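PDB 4XTK: CRISPR-associated endonuclease Cas1 from Thermotoga maritima, which probably acts as a metal-dependent double-stranded DNA endonuclease in CRISPR adaptive immunity, working as a homodimer that joins a Cas2 dimer. Local coordinates for residues F14-L19 with F48-L53; E173-E178 with K186-T191; K95-Y100 with P215-L220. All blocks are in the same frame, centred on the assembly; numbering follows the deposited sequence.

Interaction 1. Residues F14-L19 with F48-L53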
loop_
_atom_site.group_PDB
_atom_site.type_symbol
_atom_site.label_atom_id
_atom_site.label_comp_id
_atom_site.label_asym_id
_atom_site.label_seq_id
_atom_site.Cartn_x
_atom_site.Cartn_y
_atom_site.Cartn_z
ATOM N N PHE E 14 -8.902 7.082 -18.202
ATOM C CA PHE E 14 -9.407 8.374 -17.757
ATOM C C PHE E 14 -10.890 8.555 -17.993
ATOM O O PHE E 14 -11.496 9.490 -17.470
ATOM C CB PHE E 14 -8.627 9.486 -18.434
ATOM C CG PHE E 14 -7.197 9.523 -18.019
ATOM C CD1 PHE E 14 -6.825 10.126 -16.827
ATOM C CD2 PHE E 14 -6.230 8.914 -18.786
ATOM C CE1 PHE E 14 -5.507 10.147 -16.427
ATOM C CE2 PHE E 14 -4.921 8.928 -18.388
ATOM C CZ PHE E 14 -4.556 9.548 -17.211
ATOM N N SER E 15 -11.482 7.645 -18.756
ATOM C CA SER E 15 -12.884 7.779 -19.143
ATOM C C SER E 15 -13.819 7.170 -18.110
ATOM O O SER E 15 -13.514 6.142 -17.503
ATOM C CB SER E 15 -13.136 7.135 -20.510
ATOM O OG SER E 15 -12.459 7.830 -21.544
ATOM N N SER E 16 -14.950 7.828 -17.892
ATOM C CA SER E 16 -15.985 7.269 -17.040
ATOM C C SER E 16 -16.822 6.259 -17.817
ATOM O O SER E 16 -16.976 6.370 -19.034
ATOM C CB SER E 16 -16.865 8.378 -16.467
ATOM O OG SER E 16 -16.106 9.229 -15.627
ATOM N N GLY E 17 -17.360 5.274 -17.109
ATOM C CA GLY E 17 -18.188 4.261 -17.731
ATOM C C GLY E 17 -18.289 3.014 -16.879
ATOM O O GLY E 17 -18.042 3.050 -15.676
ATOM N N THR E 18 -18.651 1.902 -17.505
ATOM C CA THR E 18 -18.788 0.645 -16.783
ATOM C C THR E 18 -17.719 -0.350 -17.200
ATOM O O THR E 18 -17.570 -0.651 -18.386
ATOM C CB THR E 18 -20.171 0.006 -17.007
ATOM O OG1 THR E 18 -21.200 0.935 -16.641
ATOM C CG2 THR E 18 -20.305 -1.248 -16.168
ATOM N N LEU E 19 -16.978 -0.860 -16.222
ATOM C CA LEU E 19 -16.007 -1.919 -16.464
ATOM C C LEU E 19 -16.699 -3.280 -16.484
ATOM O O LEU E 19 -17.376 -3.657 -15.528
ATOM C CB LEU E 19 -14.907 -1.897 -15.402
ATOM C CG LEU E 19 -13.979 -0.682 -15.426
ATOM C CD1 LEU E 19 -13.070 -0.660 -14.203
ATOM C CD2 LEU E 19 -13.164 -0.669 -16.699
ATOM N N PHE E 48 -8.767 6.517 -13.386
ATOM C CA PHE E 48 -9.013 7.890 -12.956
ATOM C C PHE E 48 -10.454 8.380 -13.144
ATOM O O PHE E 48 -10.835 9.437 -12.632
ATOM C CB PHE E 48 -8.060 8.824 -13.687
ATOM C CG PHE E 48 -6.624 8.587 -13.351
ATOM C CD1 PHE E 48 -5.897 7.620 -14.013
ATOM C CD2 PHE E 48 -6.003 9.328 -12.365
ATOM C CE1 PHE E 48 -4.582 7.402 -13.709
ATOM C CE2 PHE E 48 -4.683 9.114 -12.055
ATOM C CZ PHE E 48 -3.971 8.147 -12.729
ATOM N N GLY E 49 -11.256 7.614 -13.870
ATOM C CA GLY E 49 -12.599 8.054 -14.184
ATOM C C GLY E 49 -13.569 7.564 -13.136
ATOM O O GLY E 49 -13.173 6.894 -12.187
ATOM N N GLU E 50 -14.844 7.894 -13.301
ATOM C CA GLU E 50 -15.866 7.312 -12.450
ATOM C C GLU E 50 -16.353 6.031 -13.118
ATOM O O GLU E 50 -16.965 6.072 -14.181
ATOM C CB GLU E 50 -17.018 8.296 -12.220
ATOM C CG GLU E 50 -16.622 9.548 -11.444
ATOM C CD GLU E 50 -16.225 9.253 -10.001
ATOM O OE1 GLU E 50 -16.647 8.207 -9.462
ATOM O OE2 GLU E 50 -15.492 10.071 -9.404
ATOM N N VAL E 51 -16.074 4.891 -12.496
ATOM C CA VAL E 51 -16.405 3.612 -13.110
ATOM C C VAL E 51 -17.354 2.769 -12.270
ATOM O O VAL E 51 -17.342 2.828 -11.042
ATOM C CB VAL E 51 -15.138 2.771 -13.394
ATOM C CG1 VAL E 51 -14.249 3.468 -14.408
ATOM C CG2 VAL E 51 -14.380 2.484 -12.107
ATOM N N ASP E 52 -18.189 1.995 -12.956
ATOM C CA ASP E 52 -18.980 0.949 -12.317
ATOM C C ASP E 52 -18.352 -0.403 -12.627
ATOM O O ASP E 52 -17.832 -0.617 -13.722
ATOM C CB ASP E 52 -20.437 0.973 -12.793
ATOM C CG ASP E 52 -21.132 2.280 -12.487
ATOM O OD1 ASP E 52 -20.568 3.087 -11.718
ATOM O OD2 ASP E 52 -22.246 2.498 -13.007
ATOM N N LEU E 53 -18.393 -1.308 -11.659
ATOM C CA LEU E 53 -17.942 -2.677 -11.876
ATOM C C LEU E 53 -18.645 -3.611 -10.901
ATOM O O LEU E 53 -19.230 -3.167 -9.915
ATOM C CB LEU E 53 -16.416 -2.783 -11.742
ATOM C CG LEU E 53 -15.680 -2.275 -10.493
ATOM C CD1 LEU E 53 -15.609 -3.342 -9.416
ATOM C CD2 LEU E 53 -14.276 -1.810 -10.855
HETATM O O HOH W 1 -10.861 11.533 -15.189
#

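Interaction 2. Residues E173-E178 with K186-T191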
loop_
_atom_site.group_PDB
_atom_site.type_symbol
_atom_site.label_atom_id
_atom_site.label_comp_id
_atom_site.label_asym_id
_atom_site.label_seq_id
_atom_site.Cartn_x
_atom_site.Cartn_y
_atom_site.Cartn_z
ATOM N N GLU E 173 7.926 45.737 -0.859
ATOM C CA GLU E 173 8.760 45.123 0.165
ATOM C C GLU E 173 7.933 44.456 1.260
ATOM O O GLU E 173 8.445 43.602 1.983
ATOM C CB GLU E 173 9.736 46.139 0.768
ATOM C CG GLU E 173 9.288 47.584 0.736
ATOM C CD GLU E 173 10.336 48.521 1.320
ATOM O OE1 GLU E 173 10.957 49.277 0.541
ATOM O OE2 GLU E 173 10.537 48.505 2.555
ATOM N N ARG E 174 6.654 44.817 1.365
ATOM C CA ARG E 174 5.745 44.090 2.250
ATOM C C ARG E 174 5.684 42.619 1.849
ATOM O O ARG E 174 5.351 41.754 2.656
ATOM C CB ARG E 174 4.336 44.687 2.216
ATOM C CG ARG E 174 4.205 46.072 2.818
ATOM C CD ARG E 174 2.787 46.589 2.648
ATOM N NE ARG E 174 2.356 46.521 1.251
ATOM C CZ ARG E 174 1.197 46.988 0.795
ATOM N NH1 ARG E 174 0.342 47.575 1.624
ATOM N NH2 ARG E 174 0.897 46.876 -0.491
ATOM N N PHE E 175 5.954 42.370 0.572
ATOM C CA PHE E 175 5.934 41.037 -0.015
ATOM C C PHE E 175 7.295 40.369 -0.216
ATOM O O PHE E 175 7.374 39.322 -0.849
ATOM C CB PHE E 175 5.169 41.088 -1.335
ATOM C CG PHE E 175 3.699 41.258 -1.144
ATOM C CD1 PHE E 175 3.147 42.522 -1.013
ATOM C CD2 PHE E 175 2.871 40.152 -1.041
ATOM C CE1 PHE E 175 1.796 42.681 -0.809
ATOM C CE2 PHE E 175 1.516 40.302 -0.838
ATOM C CZ PHE E 175 0.978 41.566 -0.721
ATOM N N ARG E 176 8.370 40.989 0.257
ATOM C CA ARG E 176 9.685 40.344 0.195
ATOM C C ARG E 176 9.794 39.193 1.195
ATOM O O ARG E 176 9.219 39.240 2.284
ATOM C CB ARG E 176 10.811 41.358 0.437
ATOM C CG ARG E 176 10.874 42.429 -0.631
ATOM C CD ARG E 176 12.155 43.225 -0.600
ATOM N NE ARG E 176 12.288 44.022 -1.816
ATOM C CZ ARG E 176 13.446 44.405 -2.338
ATOM N NH1 ARG E 176 14.587 44.065 -1.751
ATOM N NH2 ARG E 176 13.464 45.123 -3.452
ATOM N N ILE E 177 10.528 38.155 0.805
ATOM C CA ILE E 177 10.730 36.989 1.655
ATOM C C ILE E 177 11.548 37.343 2.887
ATOM O O ILE E 177 11.350 36.766 3.957
ATOM C CB ILE E 177 11.441 35.860 0.891
ATOM C CG1 ILE E 177 10.705 35.566 -0.420
ATOM C CG2 ILE E 177 11.570 34.610 1.760
ATOM C CD1 ILE E 177 11.497 34.715 -1.386
ATOM N N GLU E 178 12.431 38.329 2.731
ATOM C CA GLU E 178 13.441 38.641 3.736
ATOM C C GLU E 178 14.276 37.381 3.972
ATOM O O GLU E 178 15.006 36.933 3.086
ATOM C CB GLU E 178 12.804 39.147 5.031
ATOM C CG GLU E 178 12.059 40.469 4.884
ATOM C CD GLU E 178 12.949 41.600 4.391
ATOM O OE1 GLU E 178 14.032 41.808 4.982
ATOM O OE2 GLU E 178 12.562 42.285 3.416
ATOM N N LYS E 186 6.842 35.262 10.033
ATOM C CA LYS E 186 5.447 35.434 9.691
ATOM C C LYS E 186 5.313 36.698 8.855
ATOM O O LYS E 186 5.445 37.816 9.353
ATOM C CB LYS E 186 4.602 35.489 10.970
ATOM C CG LYS E 186 3.304 36.269 10.901
ATOM C CD LYS E 186 2.575 36.151 12.231
ATOM C CE LYS E 186 1.612 37.298 12.464
ATOM N NZ LYS E 186 0.921 37.160 13.779
ATOM N N ASN E 187 5.063 36.495 7.565
ATOM C CA ASN E 187 4.822 37.588 6.636
ATOM C C ASN E 187 4.143 37.053 5.387
ATOM O O ASN E 187 3.931 35.846 5.258
ATOM C CB ASN E 187 6.118 38.326 6.275
ATOM C CG ASN E 187 7.161 37.430 5.635
ATOM O OD1 ASN E 187 6.860 36.346 5.133
ATOM N ND2 ASN E 187 8.399 37.905 5.613
ATOM N N PHE E 188 3.817 37.946 4.461
ATOM C CA PHE E 188 3.042 37.559 3.289
ATOM C C PHE E 188 3.761 36.507 2.448
ATOM O O PHE E 188 3.203 35.449 2.162
ATOM C CB PHE E 188 2.726 38.786 2.434
ATOM C CG PHE E 188 1.838 39.785 3.114
ATOM C CD1 PHE E 188 0.863 39.372 4.005
ATOM C CD2 PHE E 188 1.976 41.137 2.858
ATOM C CE1 PHE E 188 0.040 40.289 4.627
ATOM C CE2 PHE E 188 1.158 42.063 3.480
ATOM C CZ PHE E 188 0.188 41.636 4.365
ATOM N N ALA E 189 5.004 36.799 2.078
ATOM C CA ALA E 189 5.754 35.963 1.148
ATOM C C ALA E 189 5.944 34.534 1.656
ATOM O O ALA E 189 5.762 33.582 0.901
ATOM C CB ALA E 189 7.103 36.597 0.847
ATOM N N ASN E 190 6.302 34.377 2.926
ATOM C CA ASN E 190 6.511 33.041 3.465
ATOM C C ASN E 190 5.204 32.262 3.626
ATOM O O ASN E 190 5.201 31.029 3.587
ATOM C CB ASN E 190 7.259 33.102 4.798
ATOM C CG ASN E 190 8.732 33.415 4.615
ATOM O OD1 ASN E 190 9.480 32.611 4.065
ATOM N ND2 ASN E 190 9.159 34.578 5.093
ATOM N N THR E 191 4.096 32.972 3.796
ATOM C CA THR E 191 2.790 32.324 3.816
ATOM C C THR E 191 2.491 31.710 2.453
ATOM O O THR E 191 1.923 30.621 2.358
ATOM C CB THR E 191 1.673 33.310 4.185
ATOM O OG1 THR E 191 1.903 33.813 5.505
ATOM C CG2 THR E 191 0.312 32.624 4.134
HETATM O O HOH W 2 6.511 39.018 3.060
HETATM O O HOH W 3 3.755 40.675 5.447
#

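Interaction 3. Residues K95-Y100 with P215-L220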
loop_
_atom_site.group_PDB
_atom_site.type_symbol
_atom_site.label_atom_id
_atom_site.label_comp_id
_atom_site.label_asym_id
_atom_site.label_seq_id
_atom_site.Cartn_x
_atom_site.Cartn_y
_atom_site.Cartn_z
ATOM N N LYS E 95 14.516 -2.400 -3.036
ATOM C CA LYS E 95 15.649 -1.761 -3.689
ATOM C C LYS E 95 15.925 -0.437 -3.003
ATOM O O LYS E 95 17.082 -0.065 -2.806
ATOM C CB LYS E 95 15.392 -1.551 -5.180
ATOM C CG LYS E 95 15.147 -2.826 -5.973
ATOM C CD LYS E 95 16.325 -3.774 -5.919
ATOM C CE LYS E 95 17.466 -3.274 -6.783
ATOM N NZ LYS E 95 18.577 -4.256 -6.857
ATOM N N GLN E 96 14.848 0.253 -2.624
ATOM C CA GLN E 96 14.930 1.545 -1.953
ATOM C C GLN E 96 15.625 1.461 -0.596
ATOM O O GLN E 96 16.483 2.286 -0.287
ATOM C CB GLN E 96 13.529 2.150 -1.778
ATOM C CG GLN E 96 12.965 2.776 -3.051
ATOM C CD GLN E 96 11.590 3.378 -2.863
ATOM O OE1 GLN E 96 10.587 2.804 -3.290
ATOM N NE2 GLN E 96 11.534 4.547 -2.237
ATOM N N ALA E 97 15.243 0.478 0.219
ATOM C CA ALA E 97 15.870 0.287 1.524
ATOM C C ALA E 97 17.334 -0.019 1.315
ATOM O O ALA E 97 18.220 0.536 1.994
ATOM C CB ALA E 97 15.200 -0.821 2.291
ATOM N N GLU E 98 17.586 -0.889 0.345
ATOM C CA GLU E 98 18.951 -1.205 -0.020
ATOM C C GLU E 98 19.720 0.062 -0.462
ATOM O O GLU E 98 20.877 0.205 -0.076
ATOM C CB GLU E 98 18.987 -2.271 -1.111
ATOM C CG GLU E 98 20.340 -2.456 -1.784
ATOM C CD GLU E 98 20.241 -3.214 -3.097
ATOM O OE1 GLU E 98 19.338 -4.066 -3.231
ATOM O OE2 GLU E 98 21.057 -2.936 -4.003
ATOM N N HIS E 99 19.147 1.023 -1.200
ATOM C CA HIS E 99 20.059 2.127 -1.483
ATOM C C HIS E 99 20.052 3.147 -0.342
ATOM O O HIS E 99 20.854 4.080 -0.352
ATOM C CB HIS E 99 19.816 2.869 -2.804
ATOM C CG HIS E 99 19.796 1.990 -4.005
ATOM N ND1 HIS E 99 20.437 0.767 -4.045
ATOM C CD2 HIS E 99 19.548 2.302 -5.308
ATOM C CE1 HIS E 99 20.343 0.266 -5.257
ATOM N NE2 HIS E 99 19.818 1.192 -6.050
ATOM N N TYR E 100 19.162 2.988 0.629
ATOM C CA TYR E 100 19.225 3.875 1.771
ATOM C C TYR E 100 20.285 3.470 2.816
ATOM O O TYR E 100 21.037 4.320 3.293
ATOM C CB TYR E 100 17.863 3.972 2.439
ATOM C CG TYR E 100 17.825 5.019 3.528
ATOM C CD1 TYR E 100 17.589 6.354 3.223
ATOM C CD2 TYR E 100 18.047 4.678 4.860
ATOM C CE1 TYR E 100 17.563 7.314 4.208
ATOM C CE2 TYR E 100 18.019 5.641 5.856
ATOM C CZ TYR E 100 17.776 6.954 5.522
ATOM O OH TYR E 100 17.746 7.914 6.505
ATOM N N PRO E 215 6.905 6.156 -1.321
ATOM C CA PRO E 215 7.101 7.536 -0.858
ATOM C C PRO E 215 7.668 7.645 0.560
ATOM O O PRO E 215 8.134 8.720 0.936
ATOM C CB PRO E 215 5.690 8.119 -0.915
ATOM C CG PRO E 215 4.810 6.951 -0.673
ATOM C CD PRO E 215 5.479 5.789 -1.347
ATOM N N ARG E 216 7.628 6.559 1.330
ATOM C CA ARG E 216 8.047 6.616 2.732
ATOM C C ARG E 216 9.556 6.536 2.928
ATOM O O ARG E 216 10.048 6.784 4.021
ATOM C CB ARG E 216 7.364 5.511 3.531
ATOM C CG ARG E 216 5.893 5.791 3.715
ATOM C CD ARG E 216 5.135 4.586 4.195
ATOM N NE ARG E 216 5.156 3.499 3.228
ATOM C CZ ARG E 216 4.357 2.442 3.305
ATOM N NH1 ARG E 216 3.473 2.357 4.292
ATOM N NH2 ARG E 216 4.432 1.477 2.398
ATOM N N ILE E 217 10.290 6.212 1.872
ATOM C CA ILE E 217 11.741 6.211 1.961
ATOM C C ILE E 217 12.346 7.288 1.075
ATOM O O ILE E 217 12.251 7.211 -0.140
ATOM C CB ILE E 217 12.338 4.836 1.573
ATOM C CG1 ILE E 217 11.838 3.750 2.525
ATOM C CG2 ILE E 217 13.847 4.890 1.583
ATOM C CD1 ILE E 217 12.326 2.369 2.174
ATOM N N GLY E 218 12.956 8.294 1.698
ATOM C CA GLY E 218 13.706 9.318 0.988
ATOM C C GLY E 218 15.219 9.174 1.134
ATOM O O GLY E 218 15.701 8.237 1.769
ATOM N N TYR E 219 15.969 10.110 0.557
ATOM C CA TYR E 219 17.423 9.998 0.464
ATOM C C TYR E 219 18.141 11.247 0.960
ATOM O O TYR E 219 18.961 11.169 1.886
ATOM C CB TYR E 219 17.818 9.649 -0.971
ATOM C CG TYR E 219 17.263 8.295 -1.326
ATOM C CD1 TYR E 219 17.867 7.136 -0.849
ATOM C CD2 TYR E 219 16.091 8.171 -2.064
ATOM C CE1 TYR E 219 17.344 5.889 -1.130
ATOM C CE2 TYR E 219 15.563 6.928 -2.355
ATOM C CZ TYR E 219 16.194 5.791 -1.885
ATOM O OH TYR E 219 15.670 4.557 -2.170
ATOM N N LEU E 220 17.874 12.384 0.324
ATOM C CA LEU E 220 18.375 13.660 0.825
ATOM C C LEU E 220 17.815 13.928 2.224
ATOM O O LEU E 220 18.551 14.289 3.144
ATOM C CB LEU E 220 18.016 14.805 -0.126
ATOM C CG LEU E 220 18.598 16.156 0.306
ATOM C CD1 LEU E 220 20.111 16.054 0.451
ATOM C CD2 LEU E 220 18.196 17.302 -0.630
#

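Interaction 1. Residues F14-L19 with F48-L53
The phenyl rings of Phe14 and Phe48 lie side by side and point the same way, with planes 17° apart but slid so that they barely overlap, their centroids 4.8 Å apart. CE1 of Phe14 sits over one face of the Phe48 ring, displaced toward its rim and 3.5 Å from Phe48 CD1; Phe48 also stacks with Phe71. Past these rings the two chains become neighbouring parallel strands, 17-19 and 51-53, in the N-terminal beta domain of Cas1. The donor alternates between the strands: Gly17 N to Glu50 O, Asp52 N to Gly17 O, and Leu19 N to Asp52 O, the last 2.7 Å long and nearly along the C=O axis. Gly17 sits opposite Val51 yet bonds to its two neighbours, Glu50 and Asp52, and Asp52 bonds to the two neighbours of Thr18, the pattern of a parallel ladder. Leu19 CD1 meets Leu53 CD2 at 3.7 Å and also touches Val51 CG2, an apolar patch that Phe57 and Ile68 extend around Leu19. Asp52 and Leu53 pair antiparallel with a strand of the second subunit, so the sheet runs on across the dimer interface, where that subunit's Lys55 NZ donates a hydrogen bond to Gly49 O. Just ahead of the ladder a side chain supplies the bond: Ser16 OG, anti to the carbonyl carbon (chi1 -64°), accepts from Glu50 N at 3.0 Å.

Interaction 2. Residues E173-E178 with K186-T191
Asn187 CG occupies the crowded position between its backbone N and carbonyl carbon (chi1 59°), which turns OD1 over the first turn of the helix that starts at Phe188. OD1 is gripped twice by Asn190: the backbone N donates at 3.0 Å, in the carbonyl plane of the Asn187 amide, and ND2 donates at 2.9 Å on a lone pair. With its own CG anti to the carbonyl carbon, Asn190 also reaches the other segment, where ND2 makes a weak bond to Ile177 O at 3.3 Å; its OD1 is held by Arg180. Phe175 and Phe188 likewise have CG anti to the carbonyl carbon, and their side chains cross obliquely with ring planes at 33°. Phe188 CD2 lies over one face of the Phe175 ring, toward its rim and 3.7 Å from Phe175 CZ, while Phe188 CB rests against Phe175 CD2. The methyl of Ala189 rests on the loop backbone at Phe175 O. One water bridges the segments by donating to Arg174 O and Arg176 O and accepting from Ala189 N at 2.9 Å; a second accepts from Phe188 N. These bonds occupy N-H groups at the start of the helix that have no preceding turn to bond to. Phe247 of helix 230-252 touches both Ile177 and Ala189, tying the contact into the helical domain. The whole is a classic Asn N-cap, here beginning helix 188-208 against the loop that leads to it.

Interaction 3. Residues K95-Y100 with P215-L220
The carbonyl oxygen of Gln96 is gripped by two donors: Tyr100 N, in the helical backbone bond, and Tyr219 OH at 3.1 Å. The hydroxyl lies in the carbonyl plane but well off the C=O axis, at a C=O...donor angle of 99°, so it reaches the oxygen from the flank of the helix. Tyr219 CG is anti to the carbonyl carbon (chi1 -64°), and the phenol crosses the Gln96 side chain at about a right angle, its OH 3.2 Å from Gln96 CB. Tyr100 N stands at the edge of the Tyr219 ring, in its plane and 3.8 Å from CE1. The Tyr100 ring, sent off by a CG anti to the backbone N (chi1 -173°), meets Gly218 O with its own edge, 3.0 Å from CD1; its hydroxyl continues to Thr223 N. Ile217 packs by its branches, CG2 4.2 Å from Tyr100 CB and CD1 4.3 Å from Ala97 CB. The amide oxygen of Gln96 turns to Asp214 N. Ala97 meets Ala97 of the second subunit, and Arg216 forms salt bridges with Asp214 of its own chain and Asp214 of the second subunit, which places this buried contact at the dimer interface. Helix 93-101 thus packs against the irregular segment 215-220, which runs directly into His221; with Glu155 and Glu236, His221 probably forms the Mn(2+) site of the Cas1 helical nuclease domain.

Interaction 1 belongs to the N-terminal beta domain, whereas interactions 2 and 3 lie in the helical part of Cas1; the centres of interactions 2 and 3 are about 34 Å apart, with interaction 2 nested in the chain loop that interaction 3 closes. Interaction 3 is buried, the other two partly buried. Their chemistry follows: a backbone ladder in 14-19 with 48-53, bridging waters and ring packing against a capped helix start in 173-178 with 186-191, and a phenol hydroxyl with apolar branches in 95-100 with 215-220. Helix 188-208 begins in interaction 2 and packs on Pro215 of interaction 3. Interactions 1 and 3 touch the second subunit, but only interaction 3 adjoins the predicted metal site.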